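Local coordinates for protein nucleoside diphosphate kinase (Encephalitozoon cuniculi, PDB 3MPD) that transfers the gamma phosphate of ATP to nucleoside diphosphates, probably by a ping-pong mechanism through a phosphorylated enzyme intermediate, at residues D15-R20 against S71-A76; A37-V42 against L75-V80. All blocks are in the same frame, centred on the assembly; numbering follows the deposited sequence.

Interaction 1: D15-R20 against S71-A76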
loop_
_atom_site.group_PDB
_atom_site.type_symbol
_atom_site.label_atom_id
_atom_site.label_comp_id
_atom_site.label_asym_id
_atom_site.label_seq_id
_atom_site.Cartn_x
_atom_site.Cartn_y
_atom_site.Cartn_z
ATOM N N ASP A 15 11.376 -10.480 -1.041
ATOM C CA ASP A 15 12.289 -10.378 0.080
ATOM C C ASP A 15 12.251 -9.039 0.822
ATOM O O ASP A 15 12.476 -9.005 2.039
ATOM C CB ASP A 15 13.722 -10.737 -0.338
ATOM C CG ASP A 15 13.836 -12.181 -0.778
ATOM O OD1 ASP A 15 13.418 -13.075 -0.006
ATOM O OD2 ASP A 15 14.311 -12.427 -1.902
ATOM N N ALA A 16 11.928 -7.972 0.107
ATOM C CA ALA A 16 11.828 -6.660 0.727
ATOM C C ALA A 16 10.581 -6.591 1.598
ATOM O O ALA A 16 10.585 -5.915 2.628
ATOM C CB ALA A 16 11.818 -5.543 -0.339
ATOM N N ILE A 17 9.531 -7.328 1.225
ATOM C CA ILE A 17 8.351 -7.443 2.095
ATOM C C ILE A 17 8.760 -8.085 3.427
ATOM O O ILE A 17 8.417 -7.599 4.518
ATOM C CB ILE A 17 7.232 -8.342 1.441
ATOM C CG1 ILE A 17 6.741 -7.770 0.095
ATOM C CG2 ILE A 17 6.076 -8.528 2.402
ATOM C CD1 ILE A 17 6.147 -6.391 0.195
ATOM N N LYS A 18 9.503 -9.184 3.320
ATOM C CA LYS A 18 9.964 -9.950 4.487
ATOM C C LYS A 18 10.960 -9.204 5.389
ATOM O O LYS A 18 11.005 -9.432 6.591
ATOM C CB LYS A 18 10.524 -11.304 4.029
ATOM C CG LYS A 18 9.431 -12.149 3.260
ATOM C CD LYS A 18 9.979 -13.483 2.773
ATOM C CE LYS A 18 8.863 -14.401 2.193
ATOM N NZ LYS A 18 9.545 -15.672 1.681
ATOM N N ARG A 19 11.751 -8.322 4.800
ATOM C CA ARG A 19 12.600 -7.388 5.559
ATOM C C ARG A 19 11.847 -6.189 6.142
ATOM O O ARG A 19 12.453 -5.306 6.801
ATOM C CB ARG A 19 13.737 -6.886 4.661
ATOM C CG ARG A 19 14.672 -8.055 4.204
ATOM C CD ARG A 19 15.734 -7.571 3.239
ATOM N NE ARG A 19 16.643 -6.548 3.803
ATOM C CZ ARG A 19 17.528 -5.871 3.066
ATOM N NH1 ARG A 19 17.621 -6.101 1.748
ATOM N NH2 ARG A 19 18.343 -4.981 3.631
ATOM N N ARG A 20 10.546 -6.110 5.855
ATOM C CA ARG A 20 9.691 -5.062 6.414
ATOM C C ARG A 20 10.150 -3.682 5.973
ATOM O O ARG A 20 10.242 -2.727 6.794
ATOM C CB ARG A 20 9.593 -5.185 7.951
ATOM C CG ARG A 20 8.756 -6.453 8.365
ATOM C CD ARG A 20 8.542 -6.544 9.876
ATOM N NE ARG A 20 7.780 -7.737 10.230
ATOM C CZ ARG A 20 6.453 -7.811 10.348
ATOM N NH1 ARG A 20 5.674 -6.743 10.166
ATOM N NH2 ARG A 20 5.899 -8.978 10.673
ATOM N N SER A 71 8.924 -16.380 -4.700
ATOM C CA SER A 71 9.175 -16.859 -3.335
ATOM C C SER A 71 8.244 -16.239 -2.289
ATOM O O SER A 71 8.360 -16.522 -1.085
ATOM C CB SER A 71 10.647 -16.630 -2.940
ATOM O OG SER A 71 10.958 -15.230 -2.774
ATOM N N GLY A 72 7.327 -15.386 -2.732
ATOM C CA GLY A 72 6.403 -14.765 -1.801
ATOM C C GLY A 72 5.630 -13.597 -2.363
ATOM O O GLY A 72 5.789 -13.224 -3.531
ATOM N N MET A 73 4.773 -13.042 -1.507
ATOM C CA MET A 73 3.899 -11.932 -1.851
ATOM C C MET A 73 4.720 -10.718 -2.273
ATOM O O MET A 73 5.786 -10.434 -1.676
ATOM C CB MET A 73 3.058 -11.591 -0.627
ATOM C CG MET A 73 1.804 -10.771 -0.876
ATOM S SD MET A 73 1.158 -10.289 0.733
ATOM C CE MET A 73 2.086 -8.787 1.043
ATOM N N VAL A 74 4.231 -10.018 -3.303
ATOM C CA VAL A 74 4.799 -8.745 -3.736
ATOM C C VAL A 74 3.737 -7.688 -3.479
ATOM O O VAL A 74 2.555 -8.024 -3.398
ATOM C CB VAL A 74 5.204 -8.722 -5.264
ATOM C CG1 VAL A 74 6.344 -9.704 -5.555
ATOM C CG2 VAL A 74 4.026 -9.010 -6.182
ATOM N N LEU A 75 4.155 -6.426 -3.336
ATOM C CA LEU A 75 3.223 -5.287 -3.350
ATOM C C LEU A 75 3.338 -4.505 -4.659
ATOM O O LEU A 75 4.333 -3.794 -4.895
ATOM C CB LEU A 75 3.415 -4.368 -2.126
ATOM C CG LEU A 75 2.456 -3.166 -1.972
ATOM C CD1 LEU A 75 1.000 -3.639 -1.818
ATOM C CD2 LEU A 75 2.859 -2.288 -0.780
ATOM N N ALA A 76 2.326 -4.656 -5.503
ATOM C CA ALA A 76 2.288 -4.023 -6.812
ATOM C C ALA A 76 1.538 -2.690 -6.736
ATOM O O ALA A 76 0.425 -2.636 -6.195
ATOM C CB ALA A 76 1.613 -4.945 -7.818
HETATM O O HOH W 1 13.301 -14.319 -3.539
HETATM O O HOH W 2 11.058 -14.434 -0.300
#

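Interaction 2: A37-V42 against L75-V80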
loop_
_atom_site.group_PDB
_atom_site.type_symbol
_atom_site.label_atom_id
_atom_site.label_comp_id
_atom_site.label_asym_id
_atom_site.label_seq_id
_atom_site.Cartn_x
_atom_site.Cartn_y
_atom_site.Cartn_z
ATOM N N ALA A 37 -1.920 5.504 -7.109
ATOM C CA ALA A 37 -3.212 5.265 -7.826
ATOM C C ALA A 37 -3.731 3.828 -7.785
ATOM O O ALA A 37 -4.917 3.583 -8.050
ATOM C CB ALA A 37 -3.137 5.737 -9.321
ATOM N N ALA A 38 -2.851 2.871 -7.497
ATOM C CA ALA A 38 -3.292 1.480 -7.377
ATOM C C ALA A 38 -2.305 0.760 -6.522
ATOM O O ALA A 38 -1.151 1.163 -6.451
ATOM C CB ALA A 38 -3.402 0.793 -8.756
ATOM N N SER A 39 -2.777 -0.320 -5.905
ATOM C CA SER A 39 -2.056 -1.100 -4.911
ATOM C C SER A 39 -2.691 -2.478 -4.888
ATOM O O SER A 39 -3.946 -2.595 -4.922
ATOM C CB SER A 39 -2.257 -0.471 -3.539
ATOM O OG SER A 39 -1.190 -0.802 -2.677
ATOM N N LYS A 40 -1.861 -3.518 -4.847
ATOM C CA LYS A 40 -2.363 -4.880 -4.814
ATOM C C LYS A 40 -1.277 -5.797 -4.263
ATOM O O LYS A 40 -0.135 -5.737 -4.709
ATOM C CB LYS A 40 -2.784 -5.348 -6.239
ATOM C CG LYS A 40 -3.410 -6.727 -6.292
ATOM C CD LYS A 40 -3.772 -7.166 -7.721
ATOM C CE LYS A 40 -4.401 -8.561 -7.673
ATOM N NZ LYS A 40 -4.099 -9.437 -8.864
ATOM N N CYS A 41 -1.653 -6.637 -3.301
ATOM C CA CYS A 41 -0.802 -7.717 -2.815
ATOM C C CYS A 41 -1.045 -8.944 -3.688
ATOM O O CYS A 41 -2.193 -9.376 -3.842
ATOM C CB CYS A 41 -1.137 -8.064 -1.363
ATOM S SG CYS A 41 -0.786 -6.736 -0.154
ATOM N N VAL A 42 0.028 -9.501 -4.259
ATOM C CA VAL A 42 -0.105 -10.700 -5.115
ATOM C C VAL A 42 1.025 -11.684 -4.874
ATOM O O VAL A 42 2.168 -11.267 -4.690
ATOM C CB VAL A 42 -0.002 -10.379 -6.633
ATOM C CG1 VAL A 42 -0.778 -11.447 -7.460
ATOM C CG2 VAL A 42 -0.496 -8.994 -6.944
ATOM N N LEU A 75 4.155 -6.426 -3.336
ATOM C CA LEU A 75 3.223 -5.287 -3.350
ATOM C C LEU A 75 3.338 -4.505 -4.659
ATOM O O LEU A 75 4.333 -3.794 -4.895
ATOM C CB LEU A 75 3.415 -4.368 -2.126
ATOM C CG LEU A 75 2.456 -3.166 -1.972
ATOM C CD1 LEU A 75 1.000 -3.639 -1.818
ATOM C CD2 LEU A 75 2.859 -2.288 -0.780
ATOM N N ALA A 76 2.326 -4.656 -5.503
ATOM C CA ALA A 76 2.288 -4.023 -6.812
ATOM C C ALA A 76 1.538 -2.690 -6.736
ATOM O O ALA A 76 0.425 -2.636 -6.195
ATOM C CB ALA A 76 1.613 -4.945 -7.818
ATOM N N MET A 77 2.133 -1.639 -7.302
ATOM C CA MET A 77 1.567 -0.282 -7.220
ATOM C C MET A 77 1.657 0.464 -8.526
ATOM O O MET A 77 2.554 0.214 -9.337
ATOM C CB MET A 77 2.355 0.571 -6.173
ATOM C CG MET A 77 2.164 0.112 -4.746
ATOM S SD MET A 77 3.358 0.765 -3.538
ATOM C CE MET A 77 4.814 -0.184 -3.902
ATOM N N VAL A 78 0.775 1.442 -8.671
ATOM C CA VAL A 78 0.896 2.432 -9.723
ATOM C C VAL A 78 1.056 3.799 -9.069
ATOM O O VAL A 78 0.296 4.167 -8.175
ATOM C CB VAL A 78 -0.336 2.443 -10.668
ATOM C CG1 VAL A 78 -0.142 3.454 -11.826
ATOM C CG2 VAL A 78 -0.606 1.042 -11.211
ATOM N N TRP A 79 2.067 4.533 -9.520
ATOM C CA TRP A 79 2.337 5.877 -9.036
ATOM C C TRP A 79 2.264 6.825 -10.228
ATOM O O TRP A 79 2.802 6.524 -11.294
ATOM C CB TRP A 79 3.722 5.942 -8.366
ATOM C CG TRP A 79 3.776 5.290 -7.022
ATOM C CD1 TRP A 79 3.989 3.953 -6.757
ATOM C CD2 TRP A 79 3.607 5.930 -5.734
ATOM N NE1 TRP A 79 3.985 3.737 -5.384
ATOM C CE2 TRP A 79 3.759 4.923 -4.739
ATOM C CE3 TRP A 79 3.345 7.244 -5.331
ATOM C CZ2 TRP A 79 3.648 5.193 -3.373
ATOM C CZ3 TRP A 79 3.244 7.514 -3.975
ATOM C CH2 TRP A 79 3.383 6.485 -3.006
ATOM N N VAL A 80 1.580 7.957 -10.044
ATOM C CA VAL A 80 1.306 8.891 -11.142
ATOM C C VAL A 80 1.901 10.257 -10.832
ATOM O O VAL A 80 1.925 10.686 -9.665
ATOM C CB VAL A 80 -0.228 9.039 -11.341
ATOM C CG1 VAL A 80 -0.582 10.108 -12.397
ATOM C CG2 VAL A 80 -0.830 7.695 -11.734
#

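Interaction 1: D15-R20 against S71-A76
A lysine, an aspartate and two waters join the short helix 14-18 to the turn that precedes strand 74-80. Lys18 sets out with CG anti to its carbonyl carbon (chi1 -59°) and runs extended to its tip, where NZ donates a hydrogen bond of 3.1 Å to the carbonyl O of Ser71. The ammonium group comes in above the carbonyl plane, 34° out of it. Water carries the rest of the polar contact, since Asp15 OD1 and Ser71 OG stand 4.3 Å apart. One water bridges Asp15 OD2 to Ser71 OG; the other gives a hydrogen bond to Asp15 OD1, 2.7 Å away, and another to Ser71 OG, and accepts one from Lys18 NZ at 2.8 Å. Gly72, first to leave helical angles after the preceding helix, is extended with positive phi.

The apolar contact rests on Ile17. Its CD1 reaches Leu75 CB at 4.1 Å, the two side chains crossing at about a right angle, and on the other branch CG2 meets the methionine methyl, Met73 CE, at 4.2 Å. CG1, anti to the carbonyl carbon, makes a close van der Waals approach of 3.3 Å to the backbone carbonyl, Met73 O.

Just beyond the helix a Schellman motif at Arg20 ends its last turn, and the arginine forms a salt bridge with Asp146 of the second subunit. Ile17 also touches Ile12, so the short helix is seated against strand 74-80 and the strand it follows, 7-12, the central antiparallel pair of the NDK fold, while Met73 and Leu75 lean on Cys41 of strand 35-42.

Interaction 2: A37-V42 against L75-V80
The axes of segments 37-42 and 75-80 run antiparallel and approach to 4.5 Å, and the strands are tightly joined where Ala37 and Ala38 both face Val78 in a classic beta bulge. Ala37 N gives Val78 O a nearly straight bond of 2.8 Å (171° at the hydrogen), whereas Ala38 N reaches the same oxygen only weakly at 3.5 Å. Val78 N returns a bond to Ala38 O, and Ala38 CB packs 3.7 Å from Val78 CG2.

Past the bulge the pairing is regular: Lys40 and Ala76 form an antiparallel hydrogen-bonded pair, Lys40 N to Ala76 O and Ala76 N to Lys40 O, both 2.8 Å. By contrast with the close-packed alanine end, the Lys40 chain, CG anti to its backbone N, leads away from strand 74-80 and is exposed. The face of Ser39, Cys41 and Leu75 is different: Leu75 CD1 lies 3.7 Å from Ser39 OG and 3.9 Å from Cys41 SG, and this layer meets the second subunit.

Ser39 OG hydrogen-bonds to Ser39 OG of the second subunit, so backbone pairing within one chain is coupled to a polar link between two, in mostly apolar surroundings.

Strand 74-80 is common to both contacts, whose centres lie 13 Å apart: interaction 1 sits at the start of the strand and interaction 2 pairs residues 75-80. They share Leu75 and Ala76 and also touch directly. Val74 N lies 2.8 Å from Val42 O, a probable hydrogen bond that carries the strand pairing on toward the turn, and Met73 CE packs 3.7 Å from Cys41 SG. Val74 and Ala76, which point to the other face of the strand from Leu75, lie toward the probable active site: their side chains are about 8 Å and 9 Å from that of His119, the probable phosphohistidine, and the side chain of Val74 is about 5 Å from that of Lys13, a probable ATP-binding residue.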